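Local atomic coordinates of protein mini spindles (Drosophila melanogaster, PDB entry 5VJC), a protein that probably binds tubulin through its TOG domain and so promotes microtubule dynamics and formation of the mitotic spindle. Residues R213-Q218 against L231-Q236; V121-E126 against L160-L165; K69-L74 against K94-R99. All blocks are in the same frame, centred on the assembly; numbering follows the deposited sequence.

Overall arrangement
The chain forms an all-helical array, and the three contacts follow one another along it without nesting or crossing. Nearest the N terminus is contact 3, which closes a loop of 19 residues and joins helix 64-77 to helix 89-99. Helix 105-124 follows directly and leads into contact 2. That contact closes the longest loop, 33 residues holding helix 131-142, and joins helix 105-124 to helix 150-166. Contact 1 comes last, with a 12-residue loop, and pairs helices 209-217 and 224-241. The centres of contacts 2 and 3 are 19 Å apart. Those of contacts 1 and 3 are 36 Å apart, on opposite sides of the chain's centre.

Contact 1: residues R213-Q218 against L231-Q236; sequences REIARQ and LNCIVQ
Ile215 and Ile234 lie alongside each other, each reaching past the other's branch. Three apolar pairs carry the contact, and no hydrogen bond crosses. In the closest pair, the branch methyl CG2 of Ile215 lies 3.6 Å from CD1 of Ile234. A bend at the second torsion of Ile234 (chi2 -57°) puts CD1 against both Ile215 CG2 and Ala216 CB. The second of these is the longer approach, with Ile234 CD1 4.2 Å from CB of Ala216. The CA atoms of Ala216 and Ile234 are 6.7 Å apart, consistent with the small side chain of Ala216 permitting a close approach. Cys233 completes the set, chiefly through its sulfur. Its SG sits 3.9 Å from CD1 of Ile215 and touches CG2 of Ile215 as well, so one thiol meets both branches of the isoleucine.

From helix 185-202, Leu192 packs on Ile215 and Thr196 on Cys233, while Ile249 touches Ala216 and Ile234. With an alanine in place of Ile234, the CD1 methyl resting against both Ile215 and Ala216 goes, and a gap would probably open beside Ile215 CG2.

The two short helical segments run at 145° with their axes 9.2 Å apart. Such close antiparallel pairing of consecutive helices is typical of HEAT-repeat arrays, the fold of TOG domains.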
loop_
_atom_site.group_PDB
_atom_site.type_symbol
_atom_site.label_atom_id
_atom_site.label_comp_id
_atom_site.label_asym_id
_atom_site.label_seq_id
_atom_site.Cartn_x
_atom_site.Cartn_y
_atom_site.Cartn_z
ATOM N N ARG A 213 -0.998 -6.075 -21.387
ATOM C CA ARG A 213 -1.909 -5.320 -22.242
ATOM C C ARG A 213 -2.196 -3.958 -21.622
ATOM O O ARG A 213 -1.962 -2.899 -22.221
ATOM C CB ARG A 213 -3.208 -6.109 -22.409
ATOM C CG ARG A 213 -4.047 -5.783 -23.626
ATOM C CD ARG A 213 -4.947 -6.981 -23.955
ATOM N NE ARG A 213 -4.334 -8.267 -23.598
ATOM C CZ ARG A 213 -4.925 -9.218 -22.870
ATOM N NH1 ARG A 213 -6.152 -9.037 -22.387
ATOM N NH2 ARG A 213 -4.283 -10.355 -22.620
ATOM N N GLU A 214 -2.686 -4.029 -20.392
ATOM C CA GLU A 214 -3.016 -2.875 -19.567
ATOM C C GLU A 214 -1.845 -1.900 -19.445
ATOM O O GLU A 214 -2.016 -0.697 -19.634
ATOM C CB GLU A 214 -3.464 -3.372 -18.189
ATOM C CG GLU A 214 -4.164 -2.349 -17.323
ATOM C CD GLU A 214 -5.408 -1.791 -17.979
ATOM O OE1 GLU A 214 -6.052 -2.542 -18.752
ATOM O OE2 GLU A 214 -5.729 -0.603 -17.731
ATOM N N ILE A 215 -0.653 -2.420 -19.153
ATOM C CA ILE A 215 0.541 -1.579 -19.030
ATOM C C ILE A 215 0.842 -0.860 -20.344
ATOM O O ILE A 215 1.191 0.332 -20.352
ATOM C CB ILE A 215 1.785 -2.407 -18.608
ATOM C CG1 ILE A 215 1.663 -2.865 -17.144
ATOM C CG2 ILE A 215 3.055 -1.584 -18.792
ATOM C CD1 ILE A 215 2.515 -4.115 -16.805
ATOM N N ALA A 216 0.696 -1.586 -21.454
ATOM C CA ALA A 216 1.049 -1.045 -22.770
ATOM C C ALA A 216 0.142 0.129 -23.183
ATOM O O ALA A 216 0.599 1.075 -23.831
ATOM C CB ALA A 216 1.008 -2.159 -23.828
ATOM N N ARG A 217 -1.125 0.074 -22.781
ATOM C CA ARG A 217 -2.064 1.166 -23.025
ATOM C C ARG A 217 -1.533 2.515 -22.536
ATOM O O ARG A 217 -1.849 3.559 -23.111
ATOM C CB ARG A 217 -3.407 0.877 -22.351
ATOM C CG ARG A 217 -4.254 -0.164 -23.055
ATOM C CD ARG A 217 -5.556 -0.395 -22.301
ATOM N NE ARG A 217 -6.424 -1.376 -22.956
ATOM C CZ ARG A 217 -7.277 -1.088 -23.940
ATOM N NH1 ARG A 217 -7.381 0.159 -24.392
ATOM N NH2 ARG A 217 -8.027 -2.045 -24.472
ATOM N N GLN A 218 -0.718 2.487 -21.484
ATOM C CA GLN A 218 -0.200 3.707 -20.871
ATOM C C GLN A 218 0.894 4.379 -21.704
ATOM O O GLN A 218 1.334 5.490 -21.394
ATOM C CB GLN A 218 0.339 3.399 -19.469
ATOM C CG GLN A 218 -0.691 2.786 -18.547
ATOM C CD GLN A 218 -1.794 3.762 -18.210
ATOM O OE1 GLN A 218 -1.544 4.949 -18.022
ATOM N NE2 GLN A 218 -3.020 3.279 -18.161
ATOM N N LEU A 231 6.862 2.542 -21.066
ATOM C CA LEU A 231 7.871 2.023 -21.988
ATOM C C LEU A 231 8.921 1.198 -21.260
ATOM O O LEU A 231 9.226 0.084 -21.670
ATOM C CB LEU A 231 8.550 3.163 -22.741
ATOM C CG LEU A 231 7.704 3.863 -23.805
ATOM C CD1 LEU A 231 8.420 5.099 -24.328
ATOM C CD2 LEU A 231 7.374 2.887 -24.929
ATOM N N ASN A 232 9.484 1.758 -20.192
ATOM C CA ASN A 232 10.469 1.035 -19.389
ATOM C C ASN A 232 9.908 -0.263 -18.875
ATOM O O ASN A 232 10.621 -1.265 -18.776
ATOM C CB ASN A 232 10.956 1.885 -18.222
ATOM C CG ASN A 232 11.915 2.955 -18.661
ATOM O OD1 ASN A 232 12.570 2.822 -19.697
ATOM N ND2 ASN A 232 12.010 4.024 -17.885
ATOM N N CYS A 233 8.613 -0.262 -18.584
ATOM C CA CYS A 233 7.998 -1.445 -18.026
ATOM C C CYS A 233 7.821 -2.528 -19.094
ATOM O O CYS A 233 8.070 -3.705 -18.833
ATOM C CB CYS A 233 6.657 -1.107 -17.371
ATOM S SG CYS A 233 6.012 -2.499 -16.436
ATOM N N ILE A 234 7.408 -2.136 -20.294
ATOM C CA ILE A 234 7.222 -3.107 -21.370
ATOM C C ILE A 234 8.580 -3.636 -21.834
ATOM O O ILE A 234 8.705 -4.813 -22.163
ATOM C CB ILE A 234 6.436 -2.499 -22.554
ATOM C CG1 ILE A 234 5.002 -2.211 -22.117
ATOM C CG2 ILE A 234 6.402 -3.452 -23.749
ATOM C CD1 ILE A 234 4.271 -3.433 -21.585
ATOM N N VAL A 235 9.594 -2.774 -21.817
ATOM C CA VAL A 235 10.957 -3.189 -22.135
ATOM C C VAL A 235 11.421 -4.316 -21.201
ATOM O O VAL A 235 11.974 -5.325 -21.641
ATOM C CB VAL A 235 11.948 -2.003 -22.039
ATOM C CG1 VAL A 235 13.382 -2.503 -21.925
ATOM C CG2 VAL A 235 11.794 -1.079 -23.240
ATOM N N GLN A 236 11.170 -4.146 -19.909
ATOM C CA GLN A 236 11.527 -5.160 -18.934
ATOM C C GLN A 236 10.761 -6.434 -19.223
ATOM O O GLN A 236 11.310 -7.549 -19.122
ATOM C CB GLN A 236 11.254 -4.656 -17.515
ATOM C CG GLN A 236 11.410 -5.701 -16.450
ATOM C CD GLN A 236 12.833 -6.231 -16.353
ATOM O OE1 GLN A 236 13.767 -5.489 -16.053
ATOM N NE2 GLN A 236 13.001 -7.519 -16.625
#

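Contact 2: residues V121-E126 against L160-L165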
loop_
_atom_site.group_PDB
_atom_site.type_symbol
_atom_site.label_atom_id
_atom_site.label_comp_id
_atom_site.label_asym_id
_atom_site.label_seq_id
_atom_site.Cartn_x
_atom_site.Cartn_y
_atom_site.Cartn_z
ATOM N N VAL A 121 9.429 -5.942 12.504
ATOM C CA VAL A 121 8.992 -6.860 13.572
ATOM C C VAL A 121 8.203 -8.041 13.002
ATOM O O VAL A 121 8.458 -9.202 13.357
ATOM C CB VAL A 121 8.148 -6.127 14.637
ATOM C CG1 VAL A 121 7.455 -7.122 15.586
ATOM C CG2 VAL A 121 9.038 -5.190 15.429
ATOM N N LEU A 122 7.281 -7.773 12.083
ATOM C CA LEU A 122 6.492 -8.859 11.486
ATOM C C LEU A 122 7.384 -9.849 10.722
ATOM O O LEU A 122 7.191 -11.073 10.784
ATOM C CB LEU A 122 5.424 -8.293 10.552
ATOM C CG LEU A 122 4.471 -7.267 11.176
ATOM C CD1 LEU A 122 3.383 -6.856 10.175
ATOM C CD2 LEU A 122 3.862 -7.800 12.472
ATOM N N ILE A 123 8.360 -9.316 9.995
ATOM C CA ILE A 123 9.303 -10.164 9.265
ATOM C C ILE A 123 10.147 -11.000 10.231
ATOM O O ILE A 123 10.298 -12.209 10.043
ATOM C CB ILE A 123 10.204 -9.324 8.358
ATOM C CG1 ILE A 123 9.339 -8.654 7.274
ATOM C CG2 ILE A 123 11.335 -10.196 7.764
ATOM C CD1 ILE A 123 10.021 -7.524 6.532
ATOM N N ASP A 124 10.636 -10.360 11.287
ATOM C CA ASP A 124 11.498 -11.015 12.270
ATOM C C ASP A 124 10.750 -12.108 13.029
ATOM O O ASP A 124 11.311 -13.166 13.338
ATOM C CB ASP A 124 12.066 -9.984 13.251
ATOM C CG ASP A 124 13.167 -9.134 12.632
ATOM O OD1 ASP A 124 13.632 -9.479 11.534
ATOM O OD2 ASP A 124 13.568 -8.127 13.249
ATOM N N GLU A 125 9.475 -11.853 13.302
ATOM C CA GLU A 125 8.626 -12.804 14.005
ATOM C C GLU A 125 7.950 -13.805 13.060
ATOM O O GLU A 125 7.177 -14.651 13.500
ATOM C CB GLU A 125 7.563 -12.054 14.812
ATOM C CG GLU A 125 8.129 -11.108 15.863
ATOM C CD GLU A 125 8.732 -11.827 17.066
ATOM O OE1 GLU A 125 8.481 -13.045 17.235
ATOM O OE2 GLU A 125 9.453 -11.163 17.850
ATOM N N GLU A 126 8.246 -13.701 11.767
ATOM C CA GLU A 126 7.658 -14.570 10.745
ATOM C C GLU A 126 6.125 -14.506 10.782
ATOM O O GLU A 126 5.431 -15.501 10.570
ATOM C CB GLU A 126 8.145 -16.022 10.910
ATOM C CG GLU A 126 9.663 -16.135 10.913
ATOM C CD GLU A 126 10.147 -17.570 10.833
ATOM O OE1 GLU A 126 10.222 -18.221 11.893
ATOM O OE2 GLU A 126 10.450 -18.040 9.710
ATOM N N LEU A 160 5.893 -0.702 1.249
ATOM C CA LEU A 160 5.300 -1.627 0.288
ATOM C C LEU A 160 6.237 -2.820 0.028
ATOM O O LEU A 160 5.801 -3.982 -0.101
ATOM C CB LEU A 160 4.974 -0.916 -1.025
ATOM C CG LEU A 160 4.135 -1.730 -2.022
ATOM C CD1 LEU A 160 2.661 -1.829 -1.593
ATOM C CD2 LEU A 160 4.230 -1.160 -3.422
ATOM N N ARG A 161 7.537 -2.553 0.026
ATOM C CA ARG A 161 8.478 -3.626 -0.293
ATOM C C ARG A 161 8.784 -4.510 0.903
ATOM O O ARG A 161 9.417 -5.554 0.756
ATOM C CB ARG A 161 9.744 -3.032 -0.887
ATOM C CG ARG A 161 9.460 -2.516 -2.296
ATOM C CD ARG A 161 10.648 -1.789 -2.906
ATOM N NE ARG A 161 10.264 -1.171 -4.169
ATOM C CZ ARG A 161 11.118 -0.597 -5.012
ATOM N NH1 ARG A 161 12.420 -0.595 -4.741
ATOM N NH2 ARG A 161 10.667 -0.059 -6.142
ATOM N N GLN A 162 8.279 -4.113 2.069
ATOM C CA GLN A 162 8.195 -5.005 3.212
ATOM C C GLN A 162 6.896 -5.813 3.205
ATOM O O GLN A 162 6.901 -6.973 3.563
ATOM C CB GLN A 162 8.274 -4.221 4.513
ATOM C CG GLN A 162 9.606 -3.551 4.755
ATOM C CD GLN A 162 9.537 -2.724 5.997
ATOM O OE1 GLN A 162 8.725 -1.782 6.085
ATOM N NE2 GLN A 162 10.332 -3.098 7.001
ATOM N N VAL A 163 5.787 -5.174 2.830
ATOM C CA VAL A 163 4.496 -5.856 2.805
ATOM C C VAL A 163 4.542 -7.119 1.949
ATOM O O VAL A 163 3.998 -8.165 2.340
ATOM C CB VAL A 163 3.385 -4.927 2.289
ATOM C CG1 VAL A 163 2.084 -5.696 2.118
ATOM C CG2 VAL A 163 3.179 -3.759 3.269
ATOM N N ILE A 164 5.207 -7.047 0.793
ATOM C CA ILE A 164 5.230 -8.187 -0.112
ATOM C C ILE A 164 5.978 -9.374 0.484
ATOM O O ILE A 164 5.857 -10.468 -0.020
ATOM C CB ILE A 164 5.882 -7.859 -1.476
ATOM C CG1 ILE A 164 7.339 -7.431 -1.274
ATOM C CG2 ILE A 164 5.093 -6.797 -2.194
ATOM C CD1 ILE A 164 7.948 -6.741 -2.486
ATOM N N LEU A 165 6.737 -9.158 1.555
ATOM C CA LEU A 165 7.418 -10.268 2.215
ATOM C C LEU A 165 6.483 -10.997 3.182
ATOM O O LEU A 165 6.763 -12.125 3.571
ATOM C CB LEU A 165 8.657 -9.765 2.957
ATOM C CG LEU A 165 9.634 -8.998 2.044
ATOM C CD1 LEU A 165 10.813 -8.415 2.821
ATOM C CD2 LEU A 165 10.113 -9.909 0.921
#
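Ile123 CD1 approaches Gln162 chiefly at the stem, 4.2 Å from Gln162 CB. It lies well off the centre of the Gln162 carboxamide, to one side of its plane. The carboxamide is the one flat group among the touching side chains, and it is held from outside the two segments. Its NE2 is hydrogen-bonded to the backbone O of Val116, and Phe119 packs on the side chain. Both partners belong to helix 105-124, which also carries Ile123. Gln162 thus joins the two helices twice, by its polar end and by its stem.

This is helix packing in the HEAT-repeat array of the TOG domain. The C-terminal end of helix 105-124 rests against the last turns of helix 150-166. Within residues 121-126, Ile123 makes the apolar contacts. Its chain is stretched at the second torsion (chi2 165°), which carries CD1 out to the partner helix. There CD1 of Ile123 also reaches the Leu165 CD1 methyl, at 3.9 Å, and the two side chains cross obliquely. Leu165 is exposed, so the contact is buried at Gln162 and thins out toward solvent. Helix 150-166 has a further neighbour in helix 185-202, met by Arg161 in a salt bridge with Glu194.

Helix 105-124 ends right after the contact in a Schellman motif. Glu126 takes a positive phi of 56°, and its N donates a hydrogen bond of 3.1 Å to the backbone O of Ile123.

Contact 3: residues K69-L74 against K94-R99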
loop_
_atom_site.group_PDB
_atom_site.type_symbol
_atom_site.label_atom_id
_atom_site.label_comp_id
_atom_site.label_asym_id
_atom_site.label_seq_id
_atom_site.Cartn_x
_atom_site.Cartn_y
_atom_site.Cartn_z
ATOM N N LYS A 69 1.995 12.683 17.982
ATOM C CA LYS A 69 2.187 12.145 19.328
ATOM C C LYS A 69 1.860 10.658 19.407
ATOM O O LYS A 69 2.645 9.865 19.936
ATOM C CB LYS A 69 1.319 12.911 20.340
ATOM C CG LYS A 69 1.438 12.385 21.765
ATOM C CD LYS A 69 0.629 13.304 22.686
ATOM C CE LYS A 69 0.899 13.027 24.149
ATOM N NZ LYS A 69 0.193 14.027 24.996
ATOM N N VAL A 70 0.694 10.283 18.888
ATOM C CA VAL A 70 0.306 8.870 18.861
ATOM C C VAL A 70 1.372 8.006 18.190
ATOM O O VAL A 70 1.790 6.972 18.725
ATOM C CB VAL A 70 -1.044 8.673 18.141
ATOM C CG1 VAL A 70 -1.289 7.190 17.848
ATOM C CG2 VAL A 70 -2.186 9.235 18.989
ATOM N N ILE A 71 1.846 8.440 17.022
ATOM C CA ILE A 71 2.875 7.673 16.311
ATOM C C ILE A 71 4.177 7.577 17.113
ATOM O O ILE A 71 4.780 6.510 17.207
ATOM C CB ILE A 71 3.169 8.285 14.931
ATOM C CG1 ILE A 71 1.962 8.071 14.010
ATOM C CG2 ILE A 71 4.434 7.644 14.341
ATOM C CD1 ILE A 71 1.842 9.078 12.891
ATOM N N GLU A 72 4.601 8.694 17.701
ATOM C CA GLU A 72 5.768 8.667 18.577
ATOM C C GLU A 72 5.590 7.690 19.761
ATOM O O GLU A 72 6.496 6.947 20.107
ATOM C CB GLU A 72 6.054 10.067 19.105
ATOM C CG GLU A 72 7.303 10.141 19.954
ATOM C CD GLU A 72 7.578 11.557 20.427
ATOM O OE1 GLU A 72 6.757 12.105 21.207
ATOM O OE2 GLU A 72 8.607 12.126 20.006
ATOM N N GLN A 73 4.416 7.695 20.376
ATOM C CA GLN A 73 4.180 6.784 21.494
ATOM C C GLN A 73 4.214 5.330 21.021
ATOM O O GLN A 73 4.857 4.482 21.634
ATOM C CB GLN A 73 2.859 7.117 22.172
ATOM C CG GLN A 73 2.947 8.353 23.045
ATOM C CD GLN A 73 1.595 8.882 23.444
ATOM O OE1 GLN A 73 0.597 8.631 22.777
ATOM N NE2 GLN A 73 1.554 9.633 24.539
ATOM N N LEU A 74 3.555 5.039 19.904
ATOM C CA LEU A 74 3.562 3.672 19.390
ATOM C C LEU A 74 4.971 3.244 19.005
ATOM O O LEU A 74 5.368 2.094 19.226
ATOM C CB LEU A 74 2.619 3.549 18.192
ATOM C CG LEU A 74 1.129 3.718 18.464
ATOM C CD1 LEU A 74 0.357 3.914 17.155
ATOM C CD2 LEU A 74 0.617 2.503 19.233
ATOM N N LYS A 94 -5.413 0.109 10.253
ATOM C CA LYS A 94 -6.619 0.884 9.929
ATOM C C LYS A 94 -6.479 2.345 10.314
ATOM O O LYS A 94 -6.890 3.232 9.555
ATOM C CB LYS A 94 -7.860 0.311 10.615
ATOM C CG LYS A 94 -8.403 -0.958 9.974
ATOM C CD LYS A 94 -9.584 -1.541 10.772
ATOM C CE LYS A 94 -10.165 -2.745 10.035
ATOM N NZ LYS A 94 -11.343 -3.330 10.747
ATOM N N TRP A 95 -5.924 2.602 11.491
ATOM C CA TRP A 95 -5.795 3.988 11.954
ATOM C C TRP A 95 -4.850 4.763 11.018
ATOM O O TRP A 95 -5.077 5.929 10.724
ATOM C CB TRP A 95 -5.277 4.062 13.396
ATOM C CG TRP A 95 -5.099 5.488 13.869
ATOM C CD1 TRP A 95 -6.091 6.373 14.200
ATOM C CD2 TRP A 95 -3.860 6.197 14.035
ATOM N NE1 TRP A 95 -5.541 7.586 14.562
ATOM C CE2 TRP A 95 -4.177 7.500 14.477
ATOM C CE3 TRP A 95 -2.511 5.851 13.868
ATOM C CZ2 TRP A 95 -3.202 8.457 14.736
ATOM C CZ3 TRP A 95 -1.538 6.812 14.126
ATOM C CH2 TRP A 95 -1.887 8.093 14.556
ATOM N N LEU A 96 -3.804 4.102 10.547
ATOM C CA LEU A 96 -2.880 4.776 9.642
ATOM C C LEU A 96 -3.539 5.026 8.279
ATOM O O LEU A 96 -3.320 6.080 7.690
ATOM C CB LEU A 96 -1.575 3.981 9.516
ATOM C CG LEU A 96 -0.848 4.064 10.867
ATOM C CD1 LEU A 96 0.141 2.938 11.052
ATOM C CD2 LEU A 96 -0.178 5.462 11.045
ATOM N N THR A 97 -4.377 4.107 7.805
ATOM C CA THR A 97 -5.052 4.324 6.526
ATOM C C THR A 97 -5.921 5.591 6.585
ATOM O O THR A 97 -6.066 6.285 5.575
ATOM C CB THR A 97 -5.939 3.125 6.077
ATOM O OG1 THR A 97 -7.082 2.989 6.933
ATOM C CG2 THR A 97 -5.132 1.797 6.023
ATOM N N LEU A 98 -6.486 5.909 7.754
ATOM C CA LEU A 98 -7.207 7.183 7.882
ATOM C C LEU A 98 -6.268 8.386 7.742
ATOM O O LEU A 98 -6.591 9.352 7.069
ATOM C CB LEU A 98 -7.949 7.257 9.216
ATOM C CG LEU A 98 -9.007 6.187 9.430
ATOM C CD1 LEU A 98 -9.534 6.324 10.857
ATOM C CD2 LEU A 98 -10.161 6.313 8.412
ATOM N N ARG A 99 -5.092 8.294 8.359
ATOM C CA ARG A 99 -4.064 9.330 8.270
ATOM C C ARG A 99 -3.481 9.511 6.868
ATOM O O ARG A 99 -2.854 10.534 6.576
ATOM C CB ARG A 99 -2.920 9.026 9.250
ATOM C CG ARG A 99 -3.331 9.261 10.694
ATOM C CD ARG A 99 -4.152 10.528 10.733
ATOM N NE ARG A 99 -5.036 10.656 11.885
ATOM C CZ ARG A 99 -5.985 9.794 12.223
ATOM N NH1 ARG A 99 -6.169 8.682 11.525
ATOM N NH2 ARG A 99 -6.744 10.028 13.293
#
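Val70 comes first along the segment, and its methyl CG1 lies over one face of the Trp95 indole. CG1 is 3.9 Å from the centroid of the six-membered ring and 28° off the ring normal, a CH-pi contact. The nearest ring atom is Trp95 CH2, 3.5 Å from Val70 CG1. The tryptophan is brought there by its first torsion: CG is anti to the backbone N (chi1 178°), and the ring projects at the valine from the opposite direction.

Ile71 follows and takes the edge. Its CG1 lies near the ring plane, 3.7 Å from Trp95 CZ3. The same CG1 has a looser contact with the Leu96 CD2 methyl, at 4.5 Å. Beyond these pairs, Tyr114 of helix 105-124 packs on Ile71.

The other face of the indole, turned from Val70, meets the guanidinium of Arg99 in its own helix. Arg99 NH1 stands 3.3 Å above the ring plane, offset toward the rim. The indole NE1 is hydrogen-bonded to the backbone O of Met59, which helps fix how the ring is turned.

With the segment axes 12.6 Å apart, the large indole spans much of the distance between the helices. Carbon-to-ring contacts carry this buried interface. The one polar atom of the indole is satisfied from a third helix, 53-59, while the arginine charge probably polarises the indole from the face opposite Val70.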